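Local coordinates for competence damage-inducible protein A (Enterobacter cloacae subsp. cloacae, PDB 5VU3) that is of unknown function but belongs to the CinA family, named for competence damage-inducible proteins, some relatives of which deamidate nicotinamide mononucleotide, at residues Phe83-Ser87 and Glu88-Thr92. Residues are numbered along the deposited sequence; the frame is centred on the assembly and turned at random.
Sequences FTAVS and EQTVT
Phe83 lays one face of its ring against the side-chain amide of Gln89, a local contact across the short turn that links helix 77-83 to helix 88-101. Ring and amide planes lie 4° apart, a stacked pair in which Gln89 NE2 sits 3.5 Å above the plane of the Phe83 ring, over its centre. A bend at chi2 of Gln89 (86°) folds the amide over the ring instead of carrying it past, and Gln89 CG adds a CH-pi contact, 4.0 Å from the centroid of the Phe83 ring.

Thr84 then leaves the helix with positive phi, and its carbonyl becomes the polar centre of the turn. Two hydroxyls donate to it from opposite faces of the carbonyl plane: Ser87 OG at 3.0 Å from Thr84 O, and Thr90 OG1 at 2.8 Å from the same oxygen. Ala85 turns its own carbonyl to the methyl of Thr90, with Ala85 O 3.3 Å from Thr90 CG2, and that oxygen also accepts from Ser111 OG on strand 106-112.

Ser87 is the N-cap of helix 88-101. A chi1 of 67° tucks its OG back over its own backbone, where it can reach both Thr84 O and the first-turn amide of Thr90, whose N lies 3.2 Å from Ser87 OG; the same N-H makes a weak bond to Ser87 O. That carbonyl opens the helical bonding, accepting from Val91 N at 3.2 Å from Ser87 O.

The buried Ser87 hydroxyl therefore works in both directions, giving its proton to Thr84 O while receiving the N-H of Thr90. Because Thr90 OG1 donates to that same Thr84 carbonyl, two hydroxyls from the start of the second helix converge on one acceptor just past the end of the first, and the bonds that join cap and turn run between neutral hydroxyl, amide and carbonyl groups.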
loop_
_atom_site.group_PDB
_atom_site.type_symbol
_atom_site.label_atom_id
_atom_site.label_comp_id
_atom_site.label_asym_id
_atom_site.label_seq_id
_atom_site.Cartn_x
_atom_site.Cartn_y
_atom_site.Cartn_z
ATOM N N PHE A 83 21.192 8.512 11.854
ATOM C CA PHE A 83 19.990 9.327 11.942
ATOM C C PHE A 83 18.704 8.550 12.189
ATOM O O PHE A 83 17.663 9.183 12.405
ATOM C CB PHE A 83 19.827 10.160 10.660
ATOM C CG PHE A 83 21.021 11.011 10.343
ATOM C CD1 PHE A 83 21.380 12.060 11.174
ATOM C CD2 PHE A 83 21.790 10.754 9.222
ATOM C CE1 PHE A 83 22.486 12.843 10.889
ATOM C CE2 PHE A 83 22.898 11.533 8.928
ATOM C CZ PHE A 83 23.245 12.578 9.762
ATOM N N THR A 84 18.750 7.214 12.196
ATOM C CA THR A 84 17.595 6.321 12.311
ATOM C C THR A 84 16.687 6.408 11.087
ATOM O O THR A 84 16.863 7.272 10.221
ATOM C CB THR A 84 16.765 6.583 13.586
ATOM O OG1 THR A 84 15.864 7.684 13.375
ATOM C CG2 THR A 84 17.659 6.856 14.800
ATOM N N ALA A 85 15.720 5.487 11.003
ATOM C CA ALA A 85 14.790 5.473 9.881
ATOM C C ALA A 85 13.870 6.680 9.899
ATOM O O ALA A 85 13.371 7.093 8.845
ATOM C CB ALA A 85 13.963 4.187 9.891
ATOM N N VAL A 86 13.636 7.250 11.077
ATOM C CA VAL A 86 12.738 8.408 11.210
ATOM C C VAL A 86 13.645 9.637 11.194
ATOM O O VAL A 86 14.038 10.188 12.223
ATOM C CB VAL A 86 11.867 8.327 12.466
ATOM C CG1 VAL A 86 11.033 9.605 12.641
ATOM C CG2 VAL A 86 10.980 7.103 12.393
ATOM N N SER A 87 14.001 10.055 9.982
ATOM C CA SER A 87 14.860 11.213 9.785
ATOM C C SER A 87 14.655 11.719 8.367
ATOM O O SER A 87 14.209 10.980 7.483
ATOM C CB SER A 87 16.334 10.866 10.024
ATOM O OG SER A 87 16.781 9.967 9.024
ATOM N N GLU A 88 14.988 12.994 8.160
ATOM C CA GLU A 88 14.882 13.544 6.814
ATOM C C GLU A 88 15.903 12.908 5.880
ATOM O O GLU A 88 15.655 12.793 4.671
ATOM C CB GLU A 88 15.023 15.065 6.863
ATOM C CG GLU A 88 13.835 15.717 7.571
ATOM C CD GLU A 88 14.021 17.191 7.820
ATOM O OE1 GLU A 88 14.724 17.544 8.786
ATOM O OE2 GLU A 88 13.458 17.996 7.049
ATOM N N GLN A 89 17.033 12.455 6.428
ATOM C CA GLN A 89 18.030 11.765 5.612
ATOM C C GLN A 89 17.474 10.463 5.051
ATOM O O GLN A 89 17.649 10.160 3.864
ATOM C CB GLN A 89 19.292 11.500 6.439
ATOM C CG GLN A 89 20.117 12.751 6.758
ATOM C CD GLN A 89 19.646 13.475 8.014
ATOM O OE1 GLN A 89 18.605 13.144 8.589
ATOM N NE2 GLN A 89 20.419 14.467 8.445
ATOM N N THR A 90 16.778 9.686 5.881
ATOM C CA THR A 90 16.281 8.394 5.420
ATOM C C THR A 90 15.167 8.558 4.392
ATOM O O THR A 90 15.150 7.849 3.382
ATOM C CB THR A 90 15.814 7.547 6.609
ATOM O OG1 THR A 90 16.953 7.150 7.379
ATOM C CG2 THR A 90 15.095 6.296 6.134
ATOM N N VAL A 91 14.237 9.497 4.611
ATOM C CA VAL A 91 13.151 9.631 3.644
ATOM C C VAL A 91 13.659 10.209 2.332
ATOM O O VAL A 91 13.100 9.920 1.268
ATOM C CB VAL A 91 11.988 10.465 4.210
ATOM C CG1 VAL A 91 11.229 9.661 5.262
ATOM C CG2 VAL A 91 12.480 11.793 4.760
ATOM N N THR A 92 14.722 11.021 2.372
ATOM C CA THR A 92 15.343 11.467 1.130
ATOM C C THR A 92 15.793 10.273 0.296
ATOM O O THR A 92 15.534 10.207 -0.912
ATOM C CB THR A 92 16.527 12.389 1.429
ATOM O OG1 THR A 92 16.043 13.612 1.998
ATOM C CG2 THR A 92 17.290 12.705 0.144
#